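Local coordinates for toxin-like protein (Paenibacillus larvae subsp. larvae BRL-230010, PDB 5DZQ) that probably transfers ADP-ribose from NAD+ to a target protein, as a C3-like mono-ADP-ribosyltransferase toxin, at residues 55-63 / 133-141. Residues are numbered along the deposited sequence; the frame is centred on the assembly and turned at random.
Sequences NTYLRANEG and RTEYGYLST
The ring of Tyr136 lies flat over the backbone of a helix end where phi turns positive: Glu62 CA sits 3.6 Å from the centroid of the Tyr136 ring, only 6° off its normal, a CH-pi contact with main chain rather than with a side-chain tip. Glu62 is the C' residue of a Schellman motif that ends helix 51-60, with Gly63 N bonded to Leu58 O and Glu62 N to Arg59 O. Beyond CA, the Glu62 side chain runs beside the ring in the same direction, its CB 3.8 Å from Tyr136 CZ. One turn back, Arg59 stretches from CG to NE and meets Glu135 in a salt bridge, Arg59 NE to Glu135 OE2 at 3.0 Å and nearly straight (159°). The carboxylate oxygen is approached on its syn side and lies at the guanidinium edge, the two planes steeply turned against each other. On its anti side the same OE2 takes Gly137 N at 3.0 Å, a reach made possible by the bend of Glu135 at chi2 (50°). CB of Asn55 sits over the rim of one guanidinium face. Asn55 OD1 receives Tyr138 N at 2.9 Å from above the carbonyl plane, and its ND2 bonds to the hydroxyl of Tyr47. Leu58 CD1 reaches Tyr138 CE2 at 3.7 Å, against Ile75 of helix 69-83; the hydroxyl of Tyr138 bonds to Asp79. The helix end thus meets the link from strand 132-135, at the edge of the five-stranded sheet, into strand 139-142, which carries the family's Ser-Thr-Ser motif from Ser140, whose O is bonded to Arg95. Sharing OE2 between Arg59 and Gly137 N probably stabilises the charged carboxylate and limits its rotation.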
loop_
_atom_site.group_PDB
_atom_site.type_symbol
_atom_site.label_atom_id
_atom_site.label_comp_id
_atom_site.label_asym_id
_atom_site.label_seq_id
_atom_site.Cartn_x
_atom_site.Cartn_y
_atom_site.Cartn_z
ATOM N N ASN B 55 3.412 10.564 -0.281
ATOM C CA ASN B 55 2.619 10.847 0.910
ATOM C C ASN B 55 3.397 10.766 2.213
ATOM O O ASN B 55 3.102 11.505 3.154
ATOM C CB ASN B 55 1.411 9.921 0.953
ATOM C CG ASN B 55 0.445 10.188 -0.190
ATOM O OD1 ASN B 55 0.382 11.296 -0.708
ATOM N ND2 ASN B 55 -0.301 9.174 -0.591
ATOM N N THR B 56 4.396 9.888 2.297
ATOM C CA THR B 56 5.179 9.846 3.519
ATOM C C THR B 56 6.013 11.139 3.613
ATOM O O THR B 56 6.195 11.689 4.697
ATOM C CB THR B 56 6.077 8.579 3.593
ATOM O OG1 THR B 56 6.914 8.511 2.439
ATOM C CG2 THR B 56 5.221 7.338 3.638
ATOM N N TYR B 57 6.488 11.649 2.479
ATOM C CA TYR B 57 7.197 12.938 2.472
ATOM C C TYR B 57 6.291 14.077 2.966
ATOM O O TYR B 57 6.690 14.912 3.787
ATOM C CB TYR B 57 7.718 13.279 1.070
ATOM C CG TYR B 57 8.269 14.707 0.924
ATOM C CD1 TYR B 57 9.492 15.065 1.473
ATOM C CD2 TYR B 57 7.560 15.686 0.229
ATOM C CE1 TYR B 57 10.002 16.367 1.335
ATOM C CE2 TYR B 57 8.053 16.985 0.088
ATOM C CZ TYR B 57 9.273 17.322 0.642
ATOM O OH TYR B 57 9.767 18.615 0.507
ATOM N N LEU B 58 5.071 14.113 2.455
ATOM C CA LEU B 58 4.138 15.182 2.807
ATOM C C LEU B 58 3.745 15.106 4.287
ATOM O O LEU B 58 3.689 16.127 4.988
ATOM C CB LEU B 58 2.898 15.105 1.909
ATOM C CG LEU B 58 3.149 15.538 0.461
ATOM C CD1 LEU B 58 1.957 15.219 -0.402
ATOM C CD2 LEU B 58 3.443 17.046 0.402
ATOM N N ARG B 59 3.493 13.893 4.768
ATOM C CA ARG B 59 3.100 13.695 6.161
ATOM C C ARG B 59 4.248 14.002 7.115
ATOM O O ARG B 59 4.031 14.544 8.191
ATOM C CB ARG B 59 2.603 12.262 6.391
ATOM C CG ARG B 59 1.236 11.986 5.782
ATOM C CD ARG B 59 0.775 10.583 6.079
ATOM N NE ARG B 59 -0.250 10.164 5.136
ATOM C CZ ARG B 59 -0.106 9.156 4.283
ATOM N NH1 ARG B 59 1.019 8.451 4.278
ATOM N NH2 ARG B 59 -1.092 8.842 3.448
ATOM N N ALA B 60 5.477 13.686 6.711
ATOM C CA ALA B 60 6.615 13.889 7.589
ATOM C C ALA B 60 6.761 15.370 7.925
ATOM O O ALA B 60 7.159 15.729 9.028
ATOM C CB ALA B 60 7.883 13.359 6.952
ATOM N N ASN B 61 6.410 16.225 6.971
ATOM C CA ASN B 61 6.615 17.659 7.127
ATOM C C ASN B 61 5.309 18.433 7.306
ATOM O O ASN B 61 5.271 19.663 7.140
ATOM C CB ASN B 61 7.390 18.186 5.925
ATOM C CG ASN B 61 8.721 17.485 5.751
ATOM O OD1 ASN B 61 9.585 17.565 6.628
ATOM N ND2 ASN B 61 8.898 16.793 4.620
ATOM N N GLU B 62 4.252 17.701 7.648
ATOM C CA GLU B 62 2.945 18.289 7.926
ATOM C C GLU B 62 2.481 19.140 6.756
ATOM O O GLU B 62 1.980 20.254 6.942
ATOM C CB GLU B 62 2.986 19.128 9.211
ATOM C CG GLU B 62 3.207 18.310 10.466
ATOM C CD GLU B 62 3.144 19.144 11.732
ATOM O OE1 GLU B 62 3.137 20.392 11.629
ATOM O OE2 GLU B 62 3.101 18.550 12.829
ATOM N N GLY B 63 2.695 18.623 5.552
ATOM C CA GLY B 63 2.145 19.233 4.357
ATOM C C GLY B 63 2.881 20.468 3.883
ATOM O O GLY B 63 2.414 21.155 2.979
ATOM N N ARG B 133 -10.241 17.588 10.425
ATOM C CA ARG B 133 -8.887 17.048 10.292
ATOM C C ARG B 133 -8.285 17.407 8.944
ATOM O O ARG B 133 -9.005 17.705 7.992
ATOM C CB ARG B 133 -8.889 15.524 10.445
ATOM C CG ARG B 133 -9.590 15.017 11.686
ATOM C CD ARG B 133 -8.620 14.889 12.827
ATOM N NE ARG B 133 -7.491 14.034 12.477
ATOM C CZ ARG B 133 -6.443 13.838 13.267
ATOM N NH1 ARG B 133 -6.394 14.438 14.449
ATOM N NH2 ARG B 133 -5.450 13.045 12.880
ATOM N N THR B 134 -6.961 17.350 8.861
ATOM C CA THR B 134 -6.268 17.568 7.601
ATOM C C THR B 134 -5.487 16.315 7.220
ATOM O O THR B 134 -4.791 15.744 8.052
ATOM C CB THR B 134 -5.305 18.768 7.691
ATOM O OG1 THR B 134 -6.055 19.965 7.926
ATOM C CG2 THR B 134 -4.519 18.917 6.400
ATOM N N GLU B 135 -5.636 15.872 5.974
ATOM C CA GLU B 135 -4.787 14.826 5.428
ATOM C C GLU B 135 -3.643 15.502 4.676
ATOM O O GLU B 135 -3.863 16.153 3.661
ATOM C CB GLU B 135 -5.564 13.894 4.495
ATOM C CG GLU B 135 -4.682 12.838 3.799
ATOM C CD GLU B 135 -3.785 12.074 4.769
ATOM O OE1 GLU B 135 -4.317 11.580 5.791
ATOM O OE2 GLU B 135 -2.546 11.993 4.530
ATOM N N TYR B 136 -2.428 15.348 5.179
ATOM C CA TYR B 136 -1.264 15.963 4.559
ATOM C C TYR B 136 -0.916 15.397 3.186
ATOM O O TYR B 136 -0.499 16.131 2.292
ATOM C CB TYR B 136 -0.080 15.814 5.492
ATOM C CG TYR B 136 -0.283 16.582 6.769
ATOM C CD1 TYR B 136 -0.799 17.874 6.742
ATOM C CD2 TYR B 136 0.016 16.019 7.999
ATOM C CE1 TYR B 136 -0.996 18.592 7.907
ATOM C CE2 TYR B 136 -0.169 16.736 9.173
ATOM C CZ TYR B 136 -0.683 18.018 9.119
ATOM O OH TYR B 136 -0.881 18.731 10.280
ATOM N N GLY B 137 -1.051 14.086 3.029
ATOM C CA GLY B 137 -0.769 13.467 1.751
ATOM C C GLY B 137 -1.908 13.718 0.777
ATOM O O GLY B 137 -2.917 14.314 1.141
ATOM N N TYR B 138 -1.729 13.288 -0.468
ATOM C CA TYR B 138 -2.830 13.252 -1.427
ATOM C C TYR B 138 -3.807 12.201 -0.932
ATOM O O TYR B 138 -3.411 11.246 -0.267
ATOM C CB TYR B 138 -2.340 12.917 -2.834
ATOM C CG TYR B 138 -1.485 14.014 -3.437
ATOM C CD1 TYR B 138 -2.069 15.113 -4.063
ATOM C CD2 TYR B 138 -0.109 13.969 -3.338
ATOM C CE1 TYR B 138 -1.283 16.138 -4.604
ATOM C CE2 TYR B 138 0.675 14.975 -3.872
ATOM C CZ TYR B 138 0.087 16.059 -4.494
ATOM O OH TYR B 138 0.892 17.057 -5.015
ATOM N N LEU B 139 -5.077 12.373 -1.251
ATOM C CA LEU B 139 -6.088 11.509 -0.670
ATOM C C LEU B 139 -6.763 10.657 -1.749
ATOM O O LEU B 139 -7.663 11.123 -2.446
ATOM C CB LEU B 139 -7.103 12.363 0.083
ATOM C CG LEU B 139 -8.248 11.680 0.830
ATOM C CD1 LEU B 139 -7.698 10.667 1.800
ATOM C CD2 LEU B 139 -9.086 12.724 1.553
ATOM N N SER B 140 -6.308 9.412 -1.883
ATOM C CA SER B 140 -6.909 8.479 -2.838
ATOM C C SER B 140 -8.062 7.764 -2.156
ATOM O O SER B 140 -7.927 7.319 -1.015
ATOM C CB SER B 140 -5.889 7.458 -3.340
ATOM O OG SER B 140 -4.719 8.115 -3.788
ATOM N N THR B 141 -9.186 7.655 -2.856
ATOM C CA THR B 141 -10.383 7.049 -2.286
ATOM C C THR B 141 -11.011 6.087 -3.288
ATOM O O THR B 141 -10.830 6.243 -4.494
ATOM C CB THR B 141 -11.402 8.107 -1.889
ATOM O OG1 THR B 141 -11.839 8.831 -3.051
ATOM C CG2 THR B 141 -10.790 9.094 -0.890
#